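Local coordinates for prenyltransference for protein (Lavandula lanata, PDB 5HC8), which probably joins two dimethylallyl diphosphate units head to middle into lavandulyl diphosphate, as a homodimeric relative of the cis-prenyltransferases, at residues R153-K158 against A172-H177; Q176-N181 against F204-P209; K46-R51 against P221-A226; F87-V92 against Q118-Y123. All blocks are in the same frame, centred on the assembly; numbering follows the deposited sequence.

Contact 1 of 4, residues R153-K158 against A172-H177; sequences RKIAAK and ATFEQH
The imidazole of His-177 has Ile-155 against one face and polar partners in its plane. Ile-155 CG1 sits 3.8 Å from the ring centroid, 23° off the normal and shifted toward the rim, a CH-pi contact. At the edge, Lys-158 NZ donates to His-177 NE2 over 2.8 Å, only 7° out of the ring plane; lysine and histidine meet tip to tip, the chain of Lys-158 being extended beyond CG. ND1 gives its N-H to the carbonyl O of Thr-173, so both ring nitrogens are engaged and the rotation of the ring is fixed. Accepting from a lysine ammonium, NE2 would be expected to carry no proton of its own. This packing sets the C-terminal part of helix 144-160, in a cis-prenyltransferase-type fold, against helix 171-176 and His-177. An alanine in place of His-177 would probably leave Lys-158 NZ without this acceptor and uncover the flank of Ile-155. Beyond the imidazole, Ile-155 CD1 reaches Phe-174 CD2 at 3.7 Å, the two side chains crossing at about a right angle. Lys-154 bends at chi4 (61°), and its NZ, salt-bridged to Glu-150, donates to a water that in turn bonds to His-177 O. Phe-174 also packs on Ala-152 of the second subunit.

Contact 2 of 4, residues Q176-N181 against F204-P209; sequences QHLMTN and FLWQLP
Gln-207 bends at chi2 (82°), which turns CD out of line with the start of the chain, and its amide meets Thr-180 tip to tip. On the threonine, chi1 of 40° sets OG1 between the backbone N and the carbonyl carbon, with CG2 anti to the carbonyl carbon. Gln-207 NE2 donates to Thr-180 OG1 over 2.9 Å in a nearly straight bond, 168° at the hydrogen, with the hydroxyl oxygen close to the amide plane. The same NE2 also bonds to Asp-147 OD2 on helix 144-160, so two oxygens hold the amide nitrogen in this buried place. Thr-180 CG2 packs at 3.7 Å from Phe-204 CE1, while Gln-207 CG lies over one face of that ring, toward its rim. The contact joins two loops of the cis-prenyltransferase-like fold. One, 176-181, runs from helix 171-176 toward strand 190-193; the other, with a type I turn from Leu-205 to Leu-208, leads into strand 212-215. Leu-178 reaches across to the indole of Trp-206 at about a right angle. Leu-178 CD1 stands over the face of the five-membered ring, 3.6 Å from the centroid, and comes as near as 3.3 Å to Trp-206 CD1, a tight CH-pi contact. The indole N-H is taken by Glu-175 OE1. Arg-145 of the second subunit makes a cation-pi contact with Trp-206 and donates from NE to its backbone O, which places this loop at the dimer interface.

Contact 3 of 4, residues K46-R51 against P221-A226; sequences KHIISR and PDFGEA
Glu-225 OE2 is gripped by two nitrogens of Arg-51. The stronger bond runs from Arg-51 NE to OE2 over 2.7 Å, with 151° at the hydrogen, and uses the anti lone pair of the oxygen; Arg-51 NH2 adds a weak one to the same atom at 3.2 Å. The salt bridge therefore rests on one carboxylate oxygen, with the guanidinium and carboxylate planes 55° apart and the two side chains crossing at about a right angle. Bends at chi2 and chi3 fold the arginine over. Arg-51 CB lies 3.5 Å from Glu-225 OE2. An alanine in place of Arg-51 would probably leave the carboxylate of Glu-225 without this cationic mate and free its end to turn. The other oxygen, OE1, lies 3.5 Å from His-47 CB and accepts from a water that also bonds to His-47 ND1. The imidazole and carboxylate planes are nearly parallel, 5° apart, and CG of Glu-225 packs near the carbonyl O of His-47. Deeper in, Ile-48 CD1 meets the edge of the Phe-223 ring, 3.7 Å from CD1 of the phenylalanine, and Ile-48 also touches Leu-60 of strand 59-65. Phe-220 lies beside Phe-223, the planes of the two rings not far from parallel. Gly-224 is the N-cap of helix 225-237, its N-H bonded to Asp-227 OD2. The arrangement pins the start of that C-terminal helix onto helix 34-54, in a layer of helices flanking the parallel sheet of a cis-prenyltransferase-like fold.

Contact 4 of 4, residues F87-V92 against Q118-Y123; sequences FLRSDV and QDAISY
Leu-88 and Ile-121 approach each other obliquely, and the touch is made by Leu-88 CD1 against Ile-121 CG1 at 3.5 Å. Although the CB of Ile-121 points away from the facing helix, CG1, anti to the carbonyl carbon, is the atom that the leucine reaches. Leu-88 CD1 also rests near the CB of Ala-120, at 4.1 Å, and near the backbone N of Ile-121. Ala-120 points its CB toward the other helix: its CA is 6.1 Å from the CA of Leu-88, and its CB meets CB of the leucine as well as CD1. This is helix-to-helix packing beside the parallel sheet of the cis-prenyltransferase-like fold, between helix 74-89 and helix 115-128. Strand 103-107 lies beneath, where Leu-88 touches Phe-104 and Ile-121 touches Ala-106. Toward the outside, Arg-89 brings the edge of its guanidinium to Ala-120. Its chain is straight at chi2 and turns at chi3 (127°), and NH1 comes within 3.4 Å of Ala-120 CA and 3.5 Å of Ala-120 CB. Both approaches are van der Waals, and no hydrogen bond joins the two segments. Tyr-123 stands one turn further along the helix, its CD2 lying 4.3 Å from Arg-89 NH1, an oblique approach to the ring. Next in the chain, Ser-90 bonds through OG to Asp-86 O, between helix 74-89 and helix 91-97.

Overall arrangement
Along the chain, contact 3 spans the other three: its segment 46-51 comes before them and 221-226 after them. Contact 4 closes before contact 1 opens, and contact 2 begins where contact 1 ends, sharing Gln-176 and His-177. Contacts 1 and 2 have centres 11 Å apart and meet through Glu-175, Phe-174 and Trp-206; both also touch the second subunit, so this side serves the dimer interface. Contacts 3 and 4, 19 Å apart between centres, touch where Ile-49 packs on Phe-87. Contact 3 lies across the chain's centre from contacts 1 and 2, about 35 Å from contact 1 between centres, among helices beside the six-stranded parallel sheet.

Contact 1 of 4, residues R153-K158 against A172-H177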
# COMPACT_ATOMS: atom_id res chain seq x y z
N ARG A 153 6.11 -14.01 -12.36
CA ARG A 153 6.13 -15.28 -13.05
C ARG A 153 6.28 -15.00 -14.53
O ARG A 153 7.13 -15.60 -15.18
CB ARG A 153 4.87 -16.09 -12.84
CG ARG A 153 4.70 -16.66 -11.46
CD ARG A 153 3.55 -17.64 -11.40
NE ARG A 153 3.31 -18.06 -10.02
CZ ARG A 153 2.94 -19.29 -9.63
NH1 ARG A 153 2.78 -20.26 -10.53
NH2 ARG A 153 2.75 -19.55 -8.33
N LYS A 154 5.45 -14.09 -15.07
CA LYS A 154 5.52 -13.72 -16.52
C LYS A 154 6.88 -13.19 -16.92
O LYS A 154 7.40 -13.50 -18.02
CB LYS A 154 4.45 -12.68 -16.92
CG LYS A 154 3.02 -13.10 -16.95
CD LYS A 154 2.16 -11.84 -17.21
CE LYS A 154 0.76 -12.09 -17.76
NZ LYS A 154 -0.09 -12.88 -16.86
N ILE A 155 7.51 -12.38 -16.08
CA ILE A 155 8.82 -11.85 -16.33
C ILE A 155 9.83 -13.00 -16.25
O ILE A 155 10.75 -13.10 -17.08
CB ILE A 155 9.18 -10.71 -15.42
CG1 ILE A 155 8.45 -9.46 -15.90
CG2 ILE A 155 10.67 -10.44 -15.33
CD1 ILE A 155 8.27 -8.43 -14.81
N ALA A 156 9.64 -13.91 -15.31
CA ALA A 156 10.62 -14.98 -15.19
C ALA A 156 10.52 -15.91 -16.46
O ALA A 156 11.53 -16.38 -16.97
CB ALA A 156 10.41 -15.76 -13.89
N ALA A 157 9.32 -16.17 -16.96
CA ALA A 157 9.15 -16.96 -18.14
C ALA A 157 9.88 -16.34 -19.31
O ALA A 157 10.53 -17.06 -20.05
CB ALA A 157 7.71 -17.17 -18.47
N LYS A 158 9.81 -15.01 -19.45
CA LYS A 158 10.55 -14.29 -20.49
C LYS A 158 12.05 -14.39 -20.36
O LYS A 158 12.73 -14.41 -21.41
CB LYS A 158 10.16 -12.80 -20.55
CG LYS A 158 8.78 -12.56 -21.12
CD LYS A 158 8.61 -11.10 -21.55
CE LYS A 158 7.15 -10.86 -21.92
NZ LYS A 158 6.89 -9.43 -22.13
N ALA A 172 9.36 0.08 -15.05
CA ALA A 172 8.48 0.12 -16.17
C ALA A 172 8.22 -1.27 -16.72
O ALA A 172 7.14 -1.61 -17.17
CB ALA A 172 9.07 1.05 -17.26
N THR A 173 9.25 -2.11 -16.74
CA THR A 173 9.03 -3.48 -17.22
C THR A 173 8.08 -4.24 -16.29
O THR A 173 7.16 -4.93 -16.70
CB THR A 173 10.41 -4.21 -17.31
OG1 THR A 173 11.22 -3.50 -18.28
CG2 THR A 173 10.20 -5.64 -17.76
N PHE A 174 8.27 -4.00 -15.01
CA PHE A 174 7.46 -4.72 -14.03
C PHE A 174 6.02 -4.30 -14.15
O PHE A 174 5.12 -5.11 -14.29
CB PHE A 174 8.07 -4.57 -12.63
CG PHE A 174 7.60 -5.62 -11.69
CD1 PHE A 174 6.36 -5.50 -11.11
CD2 PHE A 174 8.34 -6.77 -11.49
CE1 PHE A 174 5.89 -6.49 -10.28
CE2 PHE A 174 7.88 -7.77 -10.63
CZ PHE A 174 6.62 -7.65 -10.08
N GLU A 175 5.82 -3.01 -14.37
CA GLU A 175 4.52 -2.42 -14.58
C GLU A 175 3.78 -2.99 -15.77
O GLU A 175 2.58 -3.25 -15.73
CB GLU A 175 4.80 -0.90 -14.67
CG GLU A 175 3.73 0.15 -14.83
CD GLU A 175 3.11 0.54 -13.55
OE1 GLU A 175 3.67 1.31 -12.70
OE2 GLU A 175 2.02 -0.03 -13.41
N GLN A 176 4.49 -3.27 -16.87
CA GLN A 176 3.79 -3.76 -18.09
C GLN A 176 3.32 -5.22 -17.97
O GLN A 176 2.58 -5.72 -18.80
CB GLN A 176 4.74 -3.75 -19.32
CG GLN A 176 5.44 -2.45 -19.67
CD GLN A 176 6.70 -2.72 -20.55
OE1 GLN A 176 6.80 -3.76 -21.23
NE2 GLN A 176 7.66 -1.80 -20.52
N HIS A 177 3.70 -5.89 -16.89
CA HIS A 177 3.24 -7.28 -16.66
C HIS A 177 2.19 -7.46 -15.58
O HIS A 177 1.72 -8.58 -15.34
CB HIS A 177 4.50 -8.10 -16.38
CG HIS A 177 5.37 -8.22 -17.59
ND1 HIS A 177 6.43 -7.38 -17.84
CD2 HIS A 177 5.26 -9.03 -18.68
CE1 HIS A 177 6.98 -7.71 -19.00
NE2 HIS A 177 6.29 -8.71 -19.52
O HOH W 1 -0.69 -10.66 -15.38

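Contact 2 of 4, residues Q176-N181 against F204-P209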
# COMPACT_ATOMS: atom_id res chain seq x y z
N GLN A 176 4.49 -3.27 -16.87
CA GLN A 176 3.79 -3.76 -18.09
C GLN A 176 3.32 -5.22 -17.97
O GLN A 176 2.58 -5.72 -18.80
CB GLN A 176 4.74 -3.75 -19.32
CG GLN A 176 5.44 -2.45 -19.67
CD GLN A 176 6.70 -2.72 -20.55
OE1 GLN A 176 6.80 -3.76 -21.23
NE2 GLN A 176 7.66 -1.80 -20.52
N HIS A 177 3.70 -5.89 -16.89
CA HIS A 177 3.24 -7.28 -16.66
C HIS A 177 2.19 -7.46 -15.58
O HIS A 177 1.72 -8.58 -15.34
CB HIS A 177 4.50 -8.10 -16.38
CG HIS A 177 5.37 -8.22 -17.59
ND1 HIS A 177 6.43 -7.38 -17.84
CD2 HIS A 177 5.26 -9.03 -18.68
CE1 HIS A 177 6.98 -7.71 -19.00
NE2 HIS A 177 6.29 -8.71 -19.52
N LEU A 178 1.77 -6.35 -14.95
CA LEU A 178 0.66 -6.42 -14.00
C LEU A 178 -0.61 -6.43 -14.73
O LEU A 178 -0.66 -6.10 -15.95
CB LEU A 178 0.71 -5.20 -13.04
CG LEU A 178 1.98 -5.23 -12.19
CD1 LEU A 178 2.27 -3.83 -11.65
CD2 LEU A 178 1.80 -6.19 -10.99
N MET A 179 -1.68 -6.76 -14.00
CA MET A 179 -3.03 -6.74 -14.50
C MET A 179 -3.53 -5.37 -14.87
O MET A 179 -4.44 -5.28 -15.67
CB MET A 179 -4.00 -7.44 -13.53
CG MET A 179 -3.80 -8.95 -13.51
SD MET A 179 -4.95 -9.78 -12.38
CE MET A 179 -3.88 -10.06 -11.00
N THR A 180 -2.87 -4.30 -14.37
CA THR A 180 -3.28 -2.95 -14.72
C THR A 180 -2.61 -2.51 -16.04
O THR A 180 -2.76 -1.34 -16.42
CB THR A 180 -2.89 -2.00 -13.57
OG1 THR A 180 -1.59 -2.36 -13.03
CG2 THR A 180 -3.96 -2.11 -12.53
N ASN A 181 -1.90 -3.44 -16.73
CA ASN A 181 -1.27 -3.10 -18.04
C ASN A 181 -2.29 -2.67 -19.12
O ASN A 181 -1.93 -2.12 -20.17
CB ASN A 181 -0.28 -4.18 -18.54
CG ASN A 181 -0.96 -5.46 -18.88
OD1 ASN A 181 -2.16 -5.54 -19.00
ND2 ASN A 181 -0.15 -6.52 -18.95
N PHE A 204 -4.70 -3.33 -4.63
CA PHE A 204 -3.45 -2.86 -5.17
C PHE A 204 -2.38 -2.63 -4.13
O PHE A 204 -2.62 -2.03 -3.05
CB PHE A 204 -3.63 -1.47 -5.90
CG PHE A 204 -4.52 -1.45 -7.11
CD1 PHE A 204 -4.53 -2.45 -8.05
CD2 PHE A 204 -5.33 -0.34 -7.35
CE1 PHE A 204 -5.37 -2.40 -9.13
CE2 PHE A 204 -6.17 -0.25 -8.48
CZ PHE A 204 -6.18 -1.28 -9.41
N LEU A 205 -1.15 -2.98 -4.47
CA LEU A 205 -0.02 -2.71 -3.63
C LEU A 205 1.00 -1.98 -4.50
O LEU A 205 1.32 -0.85 -4.20
CB LEU A 205 0.59 -4.03 -3.06
CG LEU A 205 -0.40 -4.79 -2.14
CD1 LEU A 205 0.26 -6.12 -1.73
CD2 LEU A 205 -0.78 -4.02 -0.93
N TRP A 206 1.54 -2.62 -5.57
CA TRP A 206 2.47 -1.96 -6.47
C TRP A 206 1.92 -0.58 -6.93
O TRP A 206 2.70 0.39 -7.06
CB TRP A 206 2.71 -2.81 -7.70
CG TRP A 206 3.46 -2.10 -8.78
CD1 TRP A 206 2.95 -1.24 -9.70
CD2 TRP A 206 4.89 -2.15 -8.99
NE1 TRP A 206 3.98 -0.77 -10.50
CE2 TRP A 206 5.17 -1.31 -10.08
CE3 TRP A 206 5.92 -2.87 -8.41
CZ2 TRP A 206 6.47 -1.17 -10.58
CZ3 TRP A 206 7.20 -2.65 -8.82
CH2 TRP A 206 7.46 -1.86 -9.95
N GLN A 207 0.63 -0.57 -7.17
CA GLN A 207 -0.05 0.59 -7.72
C GLN A 207 -0.14 1.81 -6.84
O GLN A 207 -0.49 2.88 -7.36
CB GLN A 207 -1.41 0.23 -8.34
CG GLN A 207 -1.34 -0.73 -9.53
CD GLN A 207 -1.22 -2.23 -9.21
OE1 GLN A 207 -1.04 -2.64 -8.03
NE2 GLN A 207 -1.32 -3.06 -10.26
N LEU A 208 0.19 1.70 -5.56
CA LEU A 208 -0.17 2.73 -4.55
C LEU A 208 0.91 3.61 -3.92
O LEU A 208 0.63 4.14 -2.87
CB LEU A 208 -0.99 2.05 -3.39
CG LEU A 208 -2.28 1.34 -3.79
CD1 LEU A 208 -3.02 0.98 -2.47
CD2 LEU A 208 -3.22 2.21 -4.64
N PRO A 209 2.15 3.75 -4.52
CA PRO A 209 3.23 4.44 -3.80
C PRO A 209 2.88 5.90 -3.49
O PRO A 209 3.25 6.37 -2.43
CB PRO A 209 4.46 4.34 -4.75
CG PRO A 209 3.89 4.04 -6.11
CD PRO A 209 2.58 3.33 -5.87

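Contact 3 of 4, residues K46-R51 against P221-A226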
# COMPACT_ATOMS: atom_id res chain seq x y z
N LYS A 46 -23.81 2.18 -10.63
CA LYS A 46 -24.06 2.85 -11.89
C LYS A 46 -24.02 4.37 -11.72
O LYS A 46 -23.53 5.08 -12.56
CB LYS A 46 -25.36 2.34 -12.57
CG LYS A 46 -26.61 2.59 -11.76
CD LYS A 46 -27.90 2.12 -12.45
CE LYS A 46 -29.07 2.21 -11.45
NZ LYS A 46 -28.92 1.31 -10.24
N HIS A 47 -24.54 4.87 -10.61
CA HIS A 47 -24.60 6.34 -10.41
C HIS A 47 -23.20 6.88 -10.09
O HIS A 47 -22.84 7.98 -10.49
CB HIS A 47 -25.49 6.66 -9.25
CG HIS A 47 -26.87 6.12 -9.41
ND1 HIS A 47 -27.70 6.54 -10.43
CD2 HIS A 47 -27.54 5.16 -8.73
CE1 HIS A 47 -28.84 5.88 -10.35
NE2 HIS A 47 -28.77 5.04 -9.33
N ILE A 48 -22.40 6.04 -9.43
CA ILE A 48 -21.01 6.43 -9.16
C ILE A 48 -20.21 6.49 -10.44
O ILE A 48 -19.41 7.40 -10.63
CB ILE A 48 -20.40 5.45 -8.14
CG1 ILE A 48 -21.06 5.71 -6.79
CG2 ILE A 48 -18.91 5.71 -8.01
CD1 ILE A 48 -20.98 4.55 -5.86
N ILE A 49 -20.39 5.50 -11.32
CA ILE A 49 -19.63 5.46 -12.56
C ILE A 49 -20.07 6.65 -13.46
O ILE A 49 -19.25 7.36 -14.04
CB ILE A 49 -19.87 4.14 -13.29
CG1 ILE A 49 -19.25 2.99 -12.51
CG2 ILE A 49 -19.34 4.21 -14.71
CD1 ILE A 49 -19.82 1.60 -12.91
N SER A 50 -21.37 6.87 -13.54
CA SER A 50 -21.90 8.08 -14.25
C SER A 50 -21.30 9.33 -13.76
O SER A 50 -20.89 10.15 -14.57
CB SER A 50 -23.37 8.29 -14.01
OG SER A 50 -24.07 7.40 -14.76
N ARG A 51 -21.30 9.51 -12.44
CA ARG A 51 -20.76 10.71 -11.83
C ARG A 51 -19.27 10.90 -12.15
O ARG A 51 -18.85 11.99 -12.55
CB ARG A 51 -21.06 10.72 -10.35
CG ARG A 51 -20.55 11.91 -9.58
CD ARG A 51 -21.03 13.28 -10.08
NE ARG A 51 -22.43 13.46 -9.65
CZ ARG A 51 -23.01 14.65 -9.58
NH1 ARG A 51 -22.34 15.70 -9.91
NH2 ARG A 51 -24.26 14.74 -9.19
N PRO A 221 -23.46 0.51 1.20
CA PRO A 221 -24.83 0.67 0.69
C PRO A 221 -25.38 2.12 0.80
O PRO A 221 -26.33 2.46 0.07
CB PRO A 221 -25.63 -0.29 1.56
CG PRO A 221 -24.70 -1.38 1.83
CD PRO A 221 -23.37 -0.62 2.12
N ASP A 222 -24.83 2.93 1.70
CA ASP A 222 -25.21 4.36 1.85
C ASP A 222 -24.39 5.31 0.97
O ASP A 222 -24.64 6.52 0.97
CB ASP A 222 -25.11 4.80 3.33
CG ASP A 222 -26.12 4.11 4.22
OD1 ASP A 222 -27.23 3.83 3.71
OD2 ASP A 222 -25.77 3.79 5.38
N PHE A 223 -23.45 4.77 0.20
CA PHE A 223 -22.46 5.56 -0.49
C PHE A 223 -22.99 5.94 -1.85
O PHE A 223 -23.32 5.09 -2.65
CB PHE A 223 -21.19 4.71 -0.70
CG PHE A 223 -20.02 5.47 -1.21
CD1 PHE A 223 -19.89 5.73 -2.56
CD2 PHE A 223 -19.03 5.94 -0.35
CE1 PHE A 223 -18.79 6.42 -3.09
CE2 PHE A 223 -17.95 6.64 -0.87
CZ PHE A 223 -17.83 6.88 -2.23
N GLY A 224 -23.07 7.22 -2.11
CA GLY A 224 -23.59 7.68 -3.39
C GLY A 224 -22.73 8.69 -4.06
O GLY A 224 -21.53 8.87 -3.73
N GLU A 225 -23.36 9.40 -4.99
CA GLU A 225 -22.65 10.40 -5.75
C GLU A 225 -22.04 11.50 -4.87
O GLU A 225 -20.93 12.00 -5.18
CB GLU A 225 -23.51 11.01 -6.82
CG GLU A 225 -24.04 9.99 -7.80
CD GLU A 225 -24.86 10.65 -8.91
OE1 GLU A 225 -25.98 10.17 -9.11
OE2 GLU A 225 -24.38 11.60 -9.58
N ALA A 226 -22.75 11.95 -3.83
CA ALA A 226 -22.21 13.03 -2.95
C ALA A 226 -20.90 12.55 -2.25
O ALA A 226 -20.03 13.35 -1.97
CB ALA A 226 -23.23 13.49 -1.90
O HOH W 2 -26.47 9.08 -11.92

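Contact 4 of 4, residues F87-V92 against Q118-Y123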
# COMPACT_ATOMS: atom_id res chain seq x y z
N PHE A 87 -25.36 -7.20 -12.87
CA PHE A 87 -24.89 -5.80 -13.01
C PHE A 87 -24.30 -5.55 -14.41
O PHE A 87 -24.58 -4.53 -15.05
CB PHE A 87 -23.87 -5.46 -11.88
CG PHE A 87 -23.02 -4.23 -12.17
CD1 PHE A 87 -23.52 -2.95 -11.96
CD2 PHE A 87 -21.74 -4.38 -12.65
CE1 PHE A 87 -22.75 -1.82 -12.22
CE2 PHE A 87 -20.94 -3.26 -12.92
CZ PHE A 87 -21.45 -1.99 -12.71
N LEU A 88 -23.51 -6.51 -14.86
CA LEU A 88 -22.83 -6.53 -16.14
C LEU A 88 -23.83 -6.69 -17.30
O LEU A 88 -23.65 -6.13 -18.41
CB LEU A 88 -21.81 -7.71 -16.19
CG LEU A 88 -20.57 -7.59 -15.29
CD1 LEU A 88 -19.68 -8.84 -15.37
CD2 LEU A 88 -19.74 -6.37 -15.67
N ARG A 89 -24.88 -7.45 -17.04
CA ARG A 89 -25.91 -7.65 -18.03
C ARG A 89 -26.87 -6.45 -18.25
O ARG A 89 -27.21 -6.17 -19.39
CB ARG A 89 -26.61 -9.00 -17.81
CG ARG A 89 -25.72 -10.09 -18.37
CD ARG A 89 -26.26 -11.50 -18.23
NE ARG A 89 -26.28 -12.22 -19.50
CZ ARG A 89 -25.25 -12.44 -20.34
NH1 ARG A 89 -24.03 -12.00 -20.08
NH2 ARG A 89 -25.45 -13.11 -21.48
N SER A 90 -27.25 -5.73 -17.19
CA SER A 90 -28.11 -4.58 -17.31
C SER A 90 -27.34 -3.25 -17.26
O SER A 90 -27.15 -2.59 -18.27
CB SER A 90 -29.17 -4.60 -16.22
OG SER A 90 -28.53 -4.65 -14.97
N ASP A 91 -26.93 -2.88 -16.05
CA ASP A 91 -26.33 -1.57 -15.77
C ASP A 91 -25.14 -1.30 -16.66
O ASP A 91 -25.03 -0.24 -17.24
CB ASP A 91 -25.90 -1.50 -14.30
CG ASP A 91 -27.07 -1.54 -13.38
OD1 ASP A 91 -28.22 -1.52 -13.90
OD2 ASP A 91 -26.87 -1.54 -12.14
N VAL A 92 -24.24 -2.26 -16.78
CA VAL A 92 -23.07 -2.00 -17.58
C VAL A 92 -23.40 -1.90 -19.06
O VAL A 92 -22.80 -1.08 -19.77
CB VAL A 92 -21.96 -3.02 -17.37
CG1 VAL A 92 -20.86 -2.82 -18.39
CG2 VAL A 92 -21.39 -2.87 -15.99
N GLN A 118 -17.76 -15.09 -16.24
CA GLN A 118 -16.76 -14.91 -17.27
C GLN A 118 -17.32 -14.52 -18.65
O GLN A 118 -16.69 -13.75 -19.41
CB GLN A 118 -15.92 -16.14 -17.42
CG GLN A 118 -15.13 -16.50 -16.19
CD GLN A 118 -14.19 -17.65 -16.49
OE1 GLN A 118 -13.44 -17.59 -17.44
NE2 GLN A 118 -14.23 -18.69 -15.67
N ASP A 119 -18.51 -15.04 -18.94
CA ASP A 119 -19.17 -14.77 -20.21
C ASP A 119 -19.77 -13.38 -20.17
O ASP A 119 -19.73 -12.63 -21.18
CB ASP A 119 -20.32 -15.78 -20.45
CG ASP A 119 -19.82 -17.20 -20.80
OD1 ASP A 119 -18.63 -17.34 -21.22
OD2 ASP A 119 -20.64 -18.15 -20.68
N ALA A 120 -20.34 -13.04 -19.02
CA ALA A 120 -20.90 -11.69 -18.86
C ALA A 120 -19.84 -10.56 -18.98
O ALA A 120 -20.09 -9.49 -19.58
CB ALA A 120 -21.67 -11.60 -17.57
N ILE A 121 -18.67 -10.82 -18.41
CA ILE A 121 -17.50 -9.97 -18.54
C ILE A 121 -17.11 -9.88 -20.03
O ILE A 121 -17.04 -8.79 -20.57
CB ILE A 121 -16.30 -10.52 -17.69
CG1 ILE A 121 -16.56 -10.30 -16.18
CG2 ILE A 121 -15.00 -9.86 -18.08
CD1 ILE A 121 -15.69 -11.14 -15.28
N SER A 122 -16.90 -11.02 -20.69
CA SER A 122 -16.59 -11.02 -22.13
C SER A 122 -17.56 -10.22 -22.94
O SER A 122 -17.16 -9.47 -23.82
CB SER A 122 -16.58 -12.45 -22.70
OG SER A 122 -15.30 -13.02 -22.44
N TYR A 123 -18.83 -10.34 -22.62
CA TYR A 123 -19.84 -9.64 -23.39
C TYR A 123 -19.64 -8.14 -23.22
O TYR A 123 -19.48 -7.39 -24.21
CB TYR A 123 -21.25 -10.09 -22.98
CG TYR A 123 -22.40 -9.18 -23.43
CD1 TYR A 123 -22.68 -9.00 -24.79
CD2 TYR A 123 -23.23 -8.53 -22.49
CE1 TYR A 123 -23.73 -8.19 -25.20
CE2 TYR A 123 -24.29 -7.71 -22.88
CZ TYR A 123 -24.54 -7.53 -24.24
OH TYR A 123 -25.60 -6.71 -24.66